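Side-chain contacts in eukaryotic translation initiation factor 4 gamma 2 (Homo sapiens, PDB 4IUL), which interacts with the helicase eIF4A through its MIF4G domain and probably takes part in the initiation of translation: residues Ala224-Leu229 against Asp245-Arg250; Glu194-Leu199 against Ala237-Leu242. All coordinates share one frame; numbering follows the deposited sequence.

Contact 1 of 2, residues Ala224-Leu229 against Asp245-Arg250; sequences ARMCSL and DTVELR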
ATOM      1  N   ALA A 224      16.963   4.414 -15.590  1.00 42.35           N
ATOM      2  CA  ALA A 224      17.382   4.859 -16.914  1.00 45.38           C
ATOM      3  C   ALA A 224      16.127   5.537 -17.458  1.00 46.92           C
ATOM      4  O   ALA A 224      16.150   6.688 -17.904  1.00 47.72           O
ATOM      5  CB  ALA A 224      17.757   3.673 -17.783  1.00 43.77           C
ATOM      6  N   ARG A 225      15.024   4.805 -17.383  1.00 47.69           N
ATOM      7  CA  ARG A 225      13.729   5.283 -17.830  1.00 48.23           C
ATOM      8  C   ARG A 225      13.398   6.631 -17.177  1.00 48.50           C
ATOM      9  O   ARG A 225      12.820   7.508 -17.819  1.00 49.93           O
ATOM     10  CB  ARG A 225      12.676   4.228 -17.482  1.00 49.53           C
ATOM     11  CG  ARG A 225      11.230   4.660 -17.588  1.00 52.03           C
ATOM     12  CD  ARG A 225      10.804   4.949 -19.009  1.00 54.60           C
ATOM     13  NE  ARG A 225       9.357   5.144 -19.075  1.00 56.17           N
ATOM     14  CZ  ARG A 225       8.703   5.571 -20.148  1.00 56.23           C
ATOM     15  NH1 ARG A 225       9.364   5.857 -21.263  1.00 55.74           N
ATOM     16  NH2 ARG A 225       7.387   5.710 -20.105  1.00 55.45           N
ATOM     17  N   MET A 226      13.785   6.796 -15.912  1.00 47.20           N
ATOM     18  CA  MET A 226      13.531   8.029 -15.169  1.00 47.09           C
ATOM     19  C   MET A 226      14.368   9.210 -15.660  1.00 49.60           C
ATOM     20  O   MET A 226      13.883  10.345 -15.696  1.00 49.45           O
ATOM     21  CB  MET A 226      13.789   7.816 -13.670  1.00 44.63           C
ATOM     22  CG  MET A 226      12.677   7.065 -12.929  1.00 42.41           C
ATOM     23  SD  MET A 226      13.162   6.420 -11.303  1.00 36.32           S
ATOM     24  CE  MET A 226      13.040   7.873 -10.252  1.00 37.72           C
ATOM     25  N   CYS A 227      15.622   8.943 -16.022  1.00 50.75           N
ATOM     26  CA  CYS A 227      16.526   9.982 -16.514  1.00 51.05           C
ATOM     27  C   CYS A 227      16.068  10.519 -17.862  1.00 53.35           C
ATOM     28  O   CYS A 227      16.260  11.697 -18.161  1.00 53.94           O
ATOM     29  CB  CYS A 227      17.954   9.442 -16.658  1.00 48.57           C
ATOM     30  SG  CYS A 227      18.884   9.297 -15.118  1.00 45.08           S
ATOM     31  N   SER A 228      15.463   9.654 -18.673  1.00 55.11           N
ATOM     32  CA  SER A 228      14.991  10.057 -19.993  1.00 57.32           C
ATOM     33  C   SER A 228      13.589  10.661 -19.958  1.00 58.87           C
ATOM     34  O   SER A 228      12.881  10.642 -20.964  1.00 58.89           O
ATOM     35  CB  SER A 228      15.005   8.861 -20.949  1.00 57.63           C
ATOM     36  OG  SER A 228      14.102   7.857 -20.524  1.00 59.87           O
ATOM     37  N   LEU A 229      13.197  11.191 -18.799  1.00 60.22           N
ATOM     38  CA  LEU A 229      11.884  11.809 -18.625  1.00 61.30           C
ATOM     39  C   LEU A 229      11.992  13.094 -17.810  1.00 63.16           C
ATOM     40  O   LEU A 229      11.085  13.931 -17.835  1.00 63.97           O
ATOM     41  CB  LEU A 229      10.913  10.858 -17.909  1.00 60.62           C
ATOM     42  CG  LEU A 229      10.470   9.542 -18.557  1.00 60.73           C
ATOM     43  CD1 LEU A 229       9.538   8.808 -17.604  1.00 59.18           C
ATOM     44  CD2 LEU A 229       9.771   9.807 -19.879  1.00 59.91           C
ATOM     45  N   ASP A 245      15.845  14.898  -8.294  1.00 47.11           N
ATOM     46  CA  ASP A 245      16.279  14.757  -6.911  1.00 48.19           C
ATOM     47  C   ASP A 245      16.326  13.292  -6.478  1.00 46.62           C
ATOM     48  O   ASP A 245      17.177  12.902  -5.679  1.00 45.80           O
ATOM     49  CB  ASP A 245      15.355  15.540  -5.973  1.00 50.75           C
ATOM     50  CG  ASP A 245      15.845  15.529  -4.531  1.00 52.90           C
ATOM     51  OD1 ASP A 245      16.938  16.085  -4.271  1.00 54.67           O
ATOM     52  OD2 ASP A 245      15.145  14.962  -3.662  1.00 52.20           O
ATOM     53  N   THR A 246      15.408  12.485  -7.002  1.00 44.99           N
ATOM     54  CA  THR A 246      15.361  11.065  -6.666  1.00 43.79           C
ATOM     55  C   THR A 246      16.544  10.340  -7.306  1.00 42.27           C
ATOM     56  O   THR A 246      17.244   9.574  -6.652  1.00 41.12           O
ATOM     57  CB  THR A 246      14.038  10.430  -7.144  1.00 43.70           C
ATOM     58  OG1 THR A 246      12.942  11.058  -6.469  1.00 44.24           O
ATOM     59  CG2 THR A 246      14.017   8.940  -6.843  1.00 43.33           C
ATOM     60  N   VAL A 247      16.764  10.600  -8.590  1.00 42.00           N
ATOM     61  CA  VAL A 247      17.866  10.002  -9.332  1.00 42.26           C
ATOM     62  C   VAL A 247      19.217  10.298  -8.677  1.00 43.84           C
ATOM     63  O   VAL A 247      20.043   9.401  -8.509  1.00 43.07           O
ATOM     64  CB  VAL A 247      17.881  10.517 -10.784  1.00 40.98           C
ATOM     65  CG1 VAL A 247      19.244  10.304 -11.413  1.00 40.19           C
ATOM     66  CG2 VAL A 247      16.821   9.785 -11.590  1.00 41.25           C
ATOM     67  N   GLU A 248      19.428  11.559  -8.312  1.00 44.13           N
ATOM     68  CA  GLU A 248      20.662  11.998  -7.673  1.00 45.49           C
ATOM     69  C   GLU A 248      20.901  11.281  -6.344  1.00 45.39           C
ATOM     70  O   GLU A 248      22.044  11.030  -5.965  1.00 44.34           O
ATOM     71  CB  GLU A 248      20.610  13.507  -7.433  1.00 47.04           C
ATOM     72  CG  GLU A 248      21.861  14.096  -6.809  1.00 50.45           C
ATOM     73  CD  GLU A 248      21.713  15.580  -6.505  1.00 53.16           C
ATOM     74  OE1 GLU A 248      21.506  16.369  -7.455  1.00 53.05           O
ATOM     75  OE2 GLU A 248      21.798  15.956  -5.315  1.00 53.59           O
ATOM     76  N   LEU A 249      19.820  10.961  -5.640  1.00 45.05           N
ATOM     77  CA  LEU A 249      19.920  10.276  -4.355  1.00 43.80           C
ATOM     78  C   LEU A 249      20.437   8.855  -4.555  1.00 43.99           C
ATOM     79  O   LEU A 249      21.223   8.346  -3.755  1.00 43.29           O
ATOM     80  CB  LEU A 249      18.550  10.240  -3.669  1.00 42.80           C
ATOM     81  CG  LEU A 249      18.471   9.572  -2.294  1.00 43.64           C
ATOM     82  CD1 LEU A 249      19.405  10.276  -1.330  1.00 41.39           C
ATOM     83  CD2 LEU A 249      17.040   9.616  -1.775  1.00 43.32           C
ATOM     84  N   ARG A 250      20.004   8.221  -5.639  1.00 43.95           N
ATOM     85  CA  ARG A 250      20.428   6.858  -5.924  1.00 44.34           C
ATOM     86  C   ARG A 250      21.883   6.830  -6.376  1.00 43.96           C
ATOM     87  O   ARG A 250      22.635   5.925  -6.010  1.00 42.49           O
ATOM     88  CB  ARG A 250      19.549   6.230  -7.006  1.00 43.35           C
ATOM     89  CG  ARG A 250      19.615   4.723  -6.992  1.00 42.28           C
ATOM     90  CD  ARG A 250      19.676   4.137  -8.382  1.00 41.92           C
ATOM     91  NE  ARG A 250      19.797   2.683  -8.328  1.00 40.52           N
ATOM     92  CZ  ARG A 250      20.205   1.928  -9.342  1.00 41.09           C
ATOM     93  NH1 ARG A 250      20.543   2.483 -10.505  1.00 38.11           N
ATOM     94  NH2 ARG A 250      20.274   0.616  -9.190  1.00 39.82           N
TER
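Met226 and Cys227 meet Thr246 and Val247 without any flat group between them; the Arg225 guanidinium takes no part in the contact with 245-250, CD1 of Leu229, four residues on, lying 3.9 Å above one of its faces, offset toward the rim. Arg225 also reaches Leu181 O through NH2. Between 224-229 and 245-250 the touching is apolar, a small example of methyls meeting sulfur-bearing side chains with no hydrogen bond across.

Met226 does the reaching. Its chain bends at the thioether, chi3 80°, and the terminal methyl comes across the Thr246 side chain at about a right angle, Met226 CE lying 3.7 Å from Thr246 CG2. Thr246 divides its two branches: OG1, beside the backbone N (chi1 -62°), is hydrogen-bonded to Leu242 O in the preceding turn, while CG2, anti to that N, is the branch that meets the methionine. The buried hydroxyl is thus satisfied within its own helix.

Val247 works with both methyls. Its CG1 is 3.9 Å from Cys227 SG, and CG2 is 4.1 Å from the same sulfur; CG2 also comes within 4.2 Å of Met226 CB, bridging two successive residues of the opposing segment. Here the backbones come closest, 7.3 Å between Cys227 CA and Val247 CA. Helix 216-227 ends at Cys227, and in Ser228, the first residue after it, OG bonds back to Arg225 O at 3.0 Å, the donor above the carbonyl plane by 43°.

Phe223, one turn back on helix 216-227, extends the same apolar surface against Thr246 and Val247. Arg250 of helix 237-251 is salt-bridged to Asp211 and to Asp220 of helix 216-227, and helix 193-210 closes over Thr246 with Cys200 and Met203, making this a three-helix junction in the HEAT-repeat fold.

Contact 2 of 2, residues Glu194-Leu199 against Ala237-Leu242; sequences EDLECL and ARIRFL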
ATOM      1  N   GLU A 194       0.888  13.124 -11.563  1.00 58.28           N
ATOM      2  CA  GLU A 194       0.637  12.484 -10.279  1.00 58.30           C
ATOM      3  C   GLU A 194       1.071  11.020 -10.248  1.00 55.64           C
ATOM      4  O   GLU A 194       1.279  10.449  -9.180  1.00 54.09           O
ATOM      5  CB  GLU A 194      -0.839  12.629  -9.890  1.00 59.91           C
ATOM      6  CG  GLU A 194      -1.823  12.117 -10.911  1.00 64.97           C
ATOM      7  CD  GLU A 194      -3.232  12.595 -10.623  1.00 67.54           C
ATOM      8  OE1 GLU A 194      -3.457  13.824 -10.694  1.00 69.57           O
ATOM      9  OE2 GLU A 194      -4.107  11.752 -10.320  1.00 68.64           O
ATOM     10  N   ASP A 195       1.219  10.415 -11.419  1.00 53.35           N
ATOM     11  CA  ASP A 195       1.672   9.034 -11.487  1.00 52.93           C
ATOM     12  C   ASP A 195       3.172   9.014 -11.183  1.00 51.94           C
ATOM     13  O   ASP A 195       3.653   8.191 -10.398  1.00 51.80           O
ATOM     14  CB  ASP A 195       1.397   8.454 -12.874  1.00 52.48           C
ATOM     15  CG  ASP A 195       0.174   7.553 -12.895  1.00 54.64           C
ATOM     16  OD1 ASP A 195      -0.761   7.788 -12.095  1.00 54.83           O
ATOM     17  OD2 ASP A 195       0.144   6.613 -13.717  1.00 56.09           O
ATOM     18  N   LEU A 196       3.902   9.940 -11.799  1.00 49.51           N
ATOM     19  CA  LEU A 196       5.339  10.042 -11.594  1.00 47.64           C
ATOM     20  C   LEU A 196       5.667  10.581 -10.206  1.00 46.63           C
ATOM     21  O   LEU A 196       6.706  10.248  -9.637  1.00 46.28           O
ATOM     22  CB  LEU A 196       5.964  10.934 -12.670  1.00 46.47           C
ATOM     23  CG  LEU A 196       6.137  10.259 -14.033  1.00 45.82           C
ATOM     24  CD1 LEU A 196       6.631  11.258 -15.070  1.00 46.40           C
ATOM     25  CD2 LEU A 196       7.125   9.119 -13.887  1.00 45.98           C
ATOM     26  N   GLU A 197       4.782  11.407  -9.656  1.00 45.60           N
ATOM     27  CA  GLU A 197       5.008  11.971  -8.332  1.00 45.00           C
ATOM     28  C   GLU A 197       4.882  10.868  -7.279  1.00 44.04           C
ATOM     29  O   GLU A 197       5.598  10.867  -6.278  1.00 42.92           O
ATOM     30  CB  GLU A 197       3.998  13.085  -8.039  1.00 46.87           C
ATOM     31  CG  GLU A 197       4.381  13.970  -6.860  1.00 49.07           C
ATOM     32  CD  GLU A 197       3.274  14.932  -6.456  1.00 52.43           C
ATOM     33  OE1 GLU A 197       2.567  15.444  -7.353  1.00 53.07           O
ATOM     34  OE2 GLU A 197       3.120  15.187  -5.241  1.00 53.80           O
ATOM     35  N   CYS A 198       3.957   9.939  -7.509  1.00 42.34           N
ATOM     36  CA  CYS A 198       3.739   8.820  -6.599  1.00 41.40           C
ATOM     37  C   CYS A 198       4.989   7.933  -6.622  1.00 40.13           C
ATOM     38  O   CYS A 198       5.477   7.509  -5.579  1.00 38.06           O
ATOM     39  CB  CYS A 198       2.512   8.023  -7.051  1.00 41.90           C
ATOM     40  SG  CYS A 198       1.983   6.663  -5.971  1.00 45.45           S
ATOM     41  N   LEU A 199       5.505   7.674  -7.823  1.00 40.03           N
ATOM     42  CA  LEU A 199       6.697   6.848  -7.999  1.00 39.86           C
ATOM     43  C   LEU A 199       7.865   7.368  -7.167  1.00 40.99           C
ATOM     44  O   LEU A 199       8.554   6.597  -6.504  1.00 41.90           O
ATOM     45  CB  LEU A 199       7.104   6.800  -9.473  1.00 39.45           C
ATOM     46  CG  LEU A 199       8.466   6.164  -9.760  1.00 39.46           C
ATOM     47  CD1 LEU A 199       8.443   4.690  -9.384  1.00 39.70           C
ATOM     48  CD2 LEU A 199       8.806   6.333 -11.225  1.00 39.63           C
ATOM     49  N   ALA A 237       7.356  21.688 -14.198  1.00 62.66           N
ATOM     50  CA  ALA A 237       8.668  21.931 -13.615  1.00 60.84           C
ATOM     51  C   ALA A 237       8.860  21.096 -12.356  1.00 59.85           C
ATOM     52  O   ALA A 237       9.860  20.396 -12.218  1.00 59.55           O
ATOM     53  CB  ALA A 237       8.836  23.413 -13.293  1.00 60.49           C
ATOM     54  N   ARG A 238       7.894  21.175 -11.446  1.00 58.73           N
ATOM     55  CA  ARG A 238       7.948  20.433 -10.189  1.00 57.38           C
ATOM     56  C   ARG A 238       8.198  18.944 -10.386  1.00 56.01           C
ATOM     57  O   ARG A 238       8.990  18.346  -9.663  1.00 55.78           O
ATOM     58  CB  ARG A 238       6.647  20.618  -9.400  1.00 57.62           C
ATOM     59  CG  ARG A 238       6.538  19.723  -8.160  1.00 59.30           C
ATOM     60  CD  ARG A 238       5.336  20.081  -7.281  1.00 61.11           C
ATOM     61  NE  ARG A 238       4.198  19.169  -7.421  1.00 63.11           N
ATOM     62  CZ  ARG A 238       3.536  18.942  -8.555  1.00 64.68           C
ATOM     63  NH1 ARG A 238       3.891  19.556  -9.676  1.00 65.94           N
ATOM     64  NH2 ARG A 238       2.503  18.108  -8.566  1.00 64.68           N
ATOM     65  N   ILE A 239       7.518  18.350 -11.363  1.00 54.64           N
ATOM     66  CA  ILE A 239       7.658  16.925 -11.633  1.00 53.53           C
ATOM     67  C   ILE A 239       9.072  16.534 -12.051  1.00 54.81           C
ATOM     68  O   ILE A 239       9.666  15.631 -11.464  1.00 53.57           O
ATOM     69  CB  ILE A 239       6.662  16.462 -12.721  1.00 52.04           C
ATOM     70  CG1 ILE A 239       5.226  16.648 -12.223  1.00 51.29           C
ATOM     71  CG2 ILE A 239       6.919  15.005 -13.087  1.00 50.44           C
ATOM     72  CD1 ILE A 239       4.890  15.874 -10.955  1.00 48.92           C
ATOM     73  N   ARG A 240       9.625  17.208 -13.054  1.00 56.45           N
ATOM     74  CA  ARG A 240      10.966  16.860 -13.490  1.00 58.21           C
ATOM     75  C   ARG A 240      12.045  17.237 -12.476  1.00 58.11           C
ATOM     76  O   ARG A 240      13.166  16.745 -12.556  1.00 58.37           O
ATOM     77  CB  ARG A 240      11.276  17.456 -14.868  1.00 59.81           C
ATOM     78  CG  ARG A 240      11.378  18.959 -14.955  1.00 63.08           C
ATOM     79  CD  ARG A 240      11.958  19.327 -16.317  1.00 65.94           C
ATOM     80  NE  ARG A 240      12.225  20.754 -16.462  1.00 68.92           N
ATOM     81  CZ  ARG A 240      11.293  21.670 -16.703  1.00 69.69           C
ATOM     82  NH1 ARG A 240      10.022  21.311 -16.828  1.00 69.37           N
ATOM     83  NH2 ARG A 240      11.636  22.945 -16.823  1.00 69.97           N
ATOM     84  N   PHE A 241      11.717  18.097 -11.517  1.00 57.33           N
ATOM     85  CA  PHE A 241      12.695  18.458 -10.494  1.00 58.02           C
ATOM     86  C   PHE A 241      12.644  17.394  -9.400  1.00 57.02           C
ATOM     87  O   PHE A 241      13.625  17.161  -8.688  1.00 55.60           O
ATOM     88  CB  PHE A 241      12.396  19.833  -9.889  1.00 60.79           C
ATOM     89  CG  PHE A 241      12.579  20.981 -10.854  1.00 65.02           C
ATOM     90  CD1 PHE A 241      13.619  20.971 -11.787  1.00 65.42           C
ATOM     91  CD2 PHE A 241      11.726  22.084 -10.816  1.00 65.18           C
ATOM     92  CE1 PHE A 241      13.805  22.040 -12.664  1.00 66.50           C
ATOM     93  CE2 PHE A 241      11.904  23.157 -11.687  1.00 66.55           C
ATOM     94  CZ  PHE A 241      12.946  23.134 -12.614  1.00 66.96           C
ATOM     95  N   LEU A 242      11.489  16.745  -9.288  1.00 55.06           N
ATOM     96  CA  LEU A 242      11.276  15.700  -8.293  1.00 52.70           C
ATOM     97  C   LEU A 242      11.977  14.428  -8.761  1.00 50.93           C
ATOM     98  O   LEU A 242      12.473  13.646  -7.951  1.00 50.23           O
ATOM     99  CB  LEU A 242       9.777  15.440  -8.119  1.00 53.64           C
ATOM    100  CG  LEU A 242       9.283  15.108  -6.710  1.00 54.54           C
ATOM    101  CD1 LEU A 242      10.041  13.904  -6.172  1.00 56.68           C
ATOM    102  CD2 LEU A 242       9.487  16.305  -5.802  1.00 53.38           C
TER
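Glu197 and Arg238 form the polar part of this contact, a salt bridge between one carboxylate oxygen and one guanidinium nitrogen. Arg238 NH2 stands 2.9 Å from Glu197 OE1, but the N-H...O angle is only 122°, a weak hydrogen bond. The two planes are turned 80° against each other, which excludes the flat, two-pronged pairing that arginine and carboxylate often adopt. The ends of both chains come nearer than their first bonds suggest: Glu197 sends CG anti to its backbone N and runs extended from there, whereas Arg238 bends at chi3 to bring its head over.

The apolar part centres on Ile239, whose two branches serve different partners. Its CD1 lies 4.1 Å from Glu197 CB, beneath the charged pair, and its CG2 meets Leu196 CB at 4.2 Å. Backbones are nearest at this point, with 6.5 Å between Glu197 CA and Ile239 CA. Helix 193-210 thus packs on the start of helix 237-251 in the HEAT-repeat MIF4G domain, the segments running in broadly the same direction, at 28°, their axes 9.8 Å apart.

Leu196 and Ile239 are buried while Arg238 is exposed, so the chemistry grades from hydrocarbon inside to charge at the surface. Opposite charges probably attract across the contact, yet the buried packing of Ile239 probably contributes more to the fit than this weak bond.

Along the chain the four segments come in the order 194-199, 224-229, 237-242 and 245-250. Contact 2 joins the first and third, closing a loop of 37 residues that holds the rest of helix 193-210 and all of helix 216-227. Contact 1 joins the second and fourth over only 15 residues, so the two loops cross. Helix 237-251 serves both: its first turns meet helix 193-210 in contact 2, and its later turns meet the end of helix 216-227 in contact 1 while still touching helix 193-210. With centres about 11 Å apart, the contacts also touch directly, Met226 CG packing 4.3 Å from Leu199 CD2.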